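Local coordinates for protein paraflagellar rod component (Trypanosoma brucei, PDB 2Q0X) that is of unknown function but adopts an alpha/beta-hydrolase fold and is named as a component of the trypanosome paraflagellar rod, at residues H87-I98 and Q120-H131. Residues are numbered along the deposited sequence; the frame is centred on the assembly and turned at random.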
loop_
_atom_site.group_PDB
_atom_site.type_symbol
_atom_site.label_atom_id
_atom_site.label_comp_id
_atom_site.label_asym_id
_atom_site.label_seq_id
_atom_site.Cartn_x
_atom_site.Cartn_y
_atom_site.Cartn_z
ATOM N N HIS A 87 -4.108 -12.872 10.212
ATOM C CA HIS A 87 -5.426 -12.405 9.799
ATOM C C HIS A 87 -6.251 -11.847 10.955
ATOM O O HIS A 87 -7.080 -10.967 10.745
ATOM C CB HIS A 87 -6.196 -13.479 8.997
ATOM C CG HIS A 87 -6.983 -14.438 9.831
ATOM N ND1 HIS A 87 -6.401 -15.478 10.524
ATOM C CD2 HIS A 87 -8.315 -14.539 10.051
ATOM C CE1 HIS A 87 -7.337 -16.153 11.166
ATOM N NE2 HIS A 87 -8.507 -15.609 10.888
ATOM N N ALA A 88 -6.019 -12.345 12.166
ATOM C CA ALA A 88 -6.727 -11.834 13.343
ATOM C C ALA A 88 -6.359 -10.371 13.627
ATOM O O ALA A 88 -7.207 -9.583 14.042
ATOM C CB ALA A 88 -6.448 -12.720 14.582
ATOM N N HIS A 89 -5.094 -10.015 13.400
ATOM C CA HIS A 89 -4.631 -8.653 13.651
ATOM C C HIS A 89 -5.068 -7.684 12.562
ATOM O O HIS A 89 -5.463 -6.575 12.878
ATOM C CB HIS A 89 -3.122 -8.627 13.858
ATOM C CG HIS A 89 -2.686 -9.261 15.146
ATOM N ND1 HIS A 89 -2.782 -10.618 15.371
ATOM C CD2 HIS A 89 -2.147 -8.730 16.270
ATOM C CE1 HIS A 89 -2.331 -10.894 16.583
ATOM N NE2 HIS A 89 -1.937 -9.765 17.149
ATOM N N ASP A 90 -5.008 -8.100 11.296
ATOM C CA ASP A 90 -5.606 -7.338 10.195
ATOM C C ASP A 90 -7.085 -7.033 10.481
ATOM O O ASP A 90 -7.519 -5.894 10.328
ATOM C CB ASP A 90 -5.536 -8.129 8.873
ATOM C CG ASP A 90 -4.277 -7.838 8.039
ATOM O OD1 ASP A 90 -3.507 -6.893 8.306
ATOM O OD2 ASP A 90 -4.083 -8.588 7.056
ATOM N N ALA A 91 -7.836 -8.080 10.859
ATOM C CA ALA A 91 -9.251 -7.984 11.247
ATOM C C ALA A 91 -9.477 -6.955 12.339
ATOM O O ALA A 91 -10.364 -6.113 12.230
ATOM C CB ALA A 91 -9.764 -9.348 11.736
ATOM N N GLU A 92 -8.655 -7.043 13.374
ATOM C CA GLU A 92 -8.671 -6.099 14.472
ATOM C C GLU A 92 -8.458 -4.655 14.018
ATOM O O GLU A 92 -9.183 -3.767 14.441
ATOM C CB GLU A 92 -7.625 -6.489 15.519
ATOM C CG GLU A 92 -7.647 -5.591 16.733
ATOM C CD GLU A 92 -6.858 -6.145 17.888
ATOM O OE1 GLU A 92 -5.776 -6.748 17.648
ATOM O OE2 GLU A 92 -7.309 -5.950 19.044
ATOM N N ASP A 93 -7.458 -4.427 13.164
ATOM C CA ASP A 93 -7.244 -3.111 12.548
ATOM C C ASP A 93 -8.463 -2.625 11.770
ATOM O O ASP A 93 -8.840 -1.466 11.875
ATOM C CB ASP A 93 -6.040 -3.144 11.595
ATOM C CG ASP A 93 -4.747 -3.427 12.304
ATOM O OD1 ASP A 93 -4.669 -3.194 13.514
ATOM O OD2 ASP A 93 -3.817 -3.907 11.647
ATOM N N VAL A 94 -9.079 -3.509 10.998
ATOM C CA VAL A 94 -10.334 -3.185 10.305
ATOM C C VAL A 94 -11.481 -2.848 11.273
ATOM O O VAL A 94 -12.256 -1.912 11.014
ATOM C CB VAL A 94 -10.732 -4.278 9.289
ATOM C CG1 VAL A 94 -12.059 -3.917 8.600
ATOM C CG2 VAL A 94 -9.592 -4.444 8.201
ATOM N N ASP A 95 -11.563 -3.575 12.396
ATOM C CA ASP A 95 -12.588 -3.307 13.411
ATOM C C ASP A 95 -12.433 -1.940 14.068
ATOM O O ASP A 95 -13.415 -1.255 14.335
ATOM C CB ASP A 95 -12.599 -4.394 14.479
ATOM C CG ASP A 95 -13.969 -4.560 15.116
ATOM O OD1 ASP A 95 -14.985 -4.472 14.376
ATOM O OD2 ASP A 95 -14.018 -4.751 16.352
ATOM N N ASP A 96 -11.184 -1.554 14.310
ATOM C CA ASP A 96 -10.840 -0.205 14.757
ATOM C C ASP A 96 -11.308 0.869 13.758
ATOM O O ASP A 96 -11.767 1.937 14.150
ATOM C CB ASP A 96 -9.317 -0.074 14.979
ATOM C CG ASP A 96 -8.779 -1.022 16.076
ATOM O OD1 ASP A 96 -9.590 -1.499 16.913
ATOM O OD2 ASP A 96 -7.539 -1.285 16.104
ATOM N N LEU A 97 -11.184 0.602 12.464
ATOM C CA LEU A 97 -11.689 1.544 11.459
ATOM C C LEU A 97 -13.223 1.618 11.509
ATOM O O LEU A 97 -13.795 2.706 11.479
ATOM C CB LEU A 97 -11.203 1.164 10.052
ATOM C CG LEU A 97 -11.770 2.010 8.912
ATOM C CD1 LEU A 97 -11.559 3.527 9.200
ATOM C CD2 LEU A 97 -11.238 1.564 7.520
ATOM N N ILE A 98 -13.878 0.465 11.604
ATOM C CA ILE A 98 -15.331 0.436 11.756
ATOM C C ILE A 98 -15.780 1.317 12.933
ATOM O O ILE A 98 -16.678 2.142 12.784
ATOM C CB ILE A 98 -15.876 -0.995 11.893
ATOM C CG1 ILE A 98 -15.639 -1.774 10.590
ATOM C CG2 ILE A 98 -17.384 -0.987 12.237
ATOM C CD1 ILE A 98 -15.979 -3.293 10.695
ATOM N N GLN A 120 -11.068 -13.472 4.299
ATOM C CA GLN A 120 -10.521 -14.055 5.521
ATOM C C GLN A 120 -10.738 -13.156 6.731
ATOM O O GLN A 120 -10.977 -13.634 7.858
ATOM C CB GLN A 120 -9.021 -14.254 5.375
ATOM C CG GLN A 120 -8.386 -15.078 6.510
ATOM C CD GLN A 120 -6.936 -15.369 6.303
ATOM O OE1 GLN A 120 -6.227 -14.605 5.655
ATOM N NE2 GLN A 120 -6.459 -16.478 6.887
ATOM N N LEU A 121 -10.576 -11.852 6.506
ATOM C CA LEU A 121 -10.725 -10.876 7.562
ATOM C C LEU A 121 -12.184 -10.724 7.972
ATOM O O LEU A 121 -12.474 -10.492 9.131
ATOM C CB LEU A 121 -10.144 -9.527 7.132
ATOM C CG LEU A 121 -8.690 -9.536 6.626
ATOM C CD1 LEU A 121 -8.166 -8.103 6.565
ATOM C CD2 LEU A 121 -7.786 -10.417 7.480
ATOM N N VAL A 122 -13.102 -10.854 7.019
ATOM C CA VAL A 122 -14.498 -10.641 7.302
ATOM C C VAL A 122 -15.035 -11.726 8.237
ATOM O O VAL A 122 -15.780 -11.402 9.156
ATOM C CB VAL A 122 -15.338 -10.507 6.007
ATOM C CG1 VAL A 122 -16.855 -10.543 6.305
ATOM C CG2 VAL A 122 -14.967 -9.219 5.274
ATOM N N PHE A 123 -14.643 -12.991 8.029
ATOM C CA PHE A 123 -15.143 -14.079 8.870
ATOM C C PHE A 123 -14.654 -13.917 10.303
ATOM O O PHE A 123 -15.428 -14.089 11.257
ATOM C CB PHE A 123 -14.780 -15.466 8.313
ATOM C CG PHE A 123 -15.549 -15.837 7.066
ATOM C CD1 PHE A 123 -16.907 -16.117 7.135
ATOM C CD2 PHE A 123 -14.920 -15.880 5.818
ATOM C CE1 PHE A 123 -17.623 -16.453 5.998
ATOM C CE2 PHE A 123 -15.634 -16.217 4.679
ATOM C CZ PHE A 123 -16.984 -16.506 4.768
ATOM N N GLU A 124 -13.379 -13.552 10.431
ATOM C CA GLU A 124 -12.754 -13.231 11.712
ATOM C C GLU A 124 -13.408 -12.025 12.394
ATOM O O GLU A 124 -13.704 -12.059 13.597
ATOM C CB GLU A 124 -11.265 -12.979 11.479
ATOM C CG GLU A 124 -10.452 -12.779 12.716
ATOM C CD GLU A 124 -10.448 -13.981 13.634
ATOM O OE1 GLU A 124 -10.536 -15.143 13.140
ATOM O OE2 GLU A 124 -10.344 -13.748 14.858
ATOM N N LEU A 125 -13.650 -10.970 11.617
ATOM C CA LEU A 125 -14.365 -9.787 12.098
ATOM C C LEU A 125 -15.731 -10.145 12.647
ATOM O O LEU A 125 -16.040 -9.806 13.766
ATOM C CB LEU A 125 -14.560 -8.733 10.988
ATOM C CG LEU A 125 -13.584 -7.552 10.941
ATOM C CD1 LEU A 125 -13.870 -6.631 9.739
ATOM C CD2 LEU A 125 -13.661 -6.787 12.211
ATOM N N LEU A 126 -16.540 -10.804 11.827
ATOM C CA LEU A 126 -17.928 -11.125 12.156
ATOM C C LEU A 126 -18.108 -11.983 13.420
ATOM O O LEU A 126 -19.134 -11.883 14.081
ATOM C CB LEU A 126 -18.627 -11.786 10.961
ATOM C CG LEU A 126 -19.295 -10.798 9.995
ATOM C CD1 LEU A 126 -18.387 -9.684 9.611
ATOM C CD2 LEU A 126 -19.732 -11.503 8.761
ATOM N N GLU A 127 -17.111 -12.793 13.768
ATOM C CA GLU A 127 -17.160 -13.553 14.995
ATOM C C GLU A 127 -16.651 -12.773 16.211
ATOM O O GLU A 127 -17.096 -13.041 17.317
ATOM C CB GLU A 127 -16.459 -14.913 14.853
ATOM C CG GLU A 127 -14.935 -14.909 14.730
ATOM C CD GLU A 127 -14.323 -16.326 14.873
ATOM O OE1 GLU A 127 -13.195 -16.458 15.450
ATOM O OE2 GLU A 127 -14.977 -17.303 14.407
ATOM N N ASN A 128 -15.766 -11.794 16.012
ATOM C CA ASN A 128 -15.123 -11.083 17.128
ATOM C C ASN A 128 -15.321 -9.553 17.187
ATOM O O ASN A 128 -14.776 -8.907 18.085
ATOM C CB ASN A 128 -13.611 -11.370 17.114
ATOM C CG ASN A 128 -13.279 -12.819 17.463
ATOM O OD1 ASN A 128 -13.738 -13.355 18.475
ATOM N ND2 ASN A 128 -12.479 -13.460 16.613
ATOM N N SER A 129 -16.064 -8.962 16.251
ATOM C CA SER A 129 -16.188 -7.503 16.222
ATOM C C SER A 129 -16.772 -6.913 17.521
ATOM O O SER A 129 -17.673 -7.492 18.127
ATOM C CB SER A 129 -17.055 -7.048 15.056
ATOM O OG SER A 129 -17.130 -5.633 14.990
ATOM N N ALA A 130 -16.257 -5.756 17.928
ATOM C CA ALA A 130 -16.886 -4.960 18.980
ATOM C C ALA A 130 -18.086 -4.188 18.444
ATOM O O ALA A 130 -18.702 -3.446 19.196
ATOM C CB ALA A 130 -15.873 -3.980 19.592
ATOM N N HIS A 131 -18.399 -4.359 17.147
ATOM C CA HIS A 131 -19.354 -3.521 16.431
ATOM C C HIS A 131 -20.348 -4.320 15.600
ATOM O O HIS A 131 -20.934 -3.791 14.656
ATOM C CB HIS A 131 -18.600 -2.535 15.523
ATOM C CG HIS A 131 -17.535 -1.752 16.236
ATOM N ND1 HIS A 131 -16.190 -1.944 16.011
ATOM C CD2 HIS A 131 -17.620 -0.797 17.184
ATOM C CE1 HIS A 131 -15.495 -1.127 16.782
ATOM N NE2 HIS A 131 -16.341 -0.427 17.510
#
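Leu121 and Leu125, one turn apart on helix 119-128, push as knobs into successive holes of helix 87-104, joining two neighbouring helices of the alpha/beta-hydrolase fold that pack against its central sheet. Leu121 sits among His87, Asp90, Ala91 and Val94, its CD1 and CD2 both against Asp90 CB. Leu125 fills the next hole, formed by Ala91, Val94, Asp95 and Ile98; its CD1 presses tightly on Val94 CG1, at 3.5 Å, and meets Ile98 CD1 tip to tip. With the axes crossing at -67° and Ala91 as a small residue near the crossing, Leu121 and Ala91 come within 4.9 Å, CA to CA. Beneath, Leu121 rests on Val44 and Leu125 on Leu112, both from sheet strands.

Toward the start of helix 87-104, the amide of Gln120 lies over one face of the His87 ring, the two planes only 8° apart. Arg191 hydrogen-bonds through NH2 to Gln120 OE1 and forms a salt bridge through NH1 with Asp90 OD2, which also bonds to Ser77 OG; one guanidinium group thus links both helices. His87 CG stands between its own N and carbonyl carbon, which swings the ring across to Glu124; there NE2 makes a weak hydrogen bond to OE1.

Just past the end of helix 119-128, Asp95 collects three donors. Its OD1 takes Ser129 OG and, weakly, His131 ND1 at 3.2 Å, with OD1 lying at the edge of that ring. Ser129 OG in turn receives His131 N at 2.8 Å, closing an ST turn. Asp95 OD2 offers its syn lone pair to Ala130 N, 2.9 Å away, in a nearly straight bond of 168°.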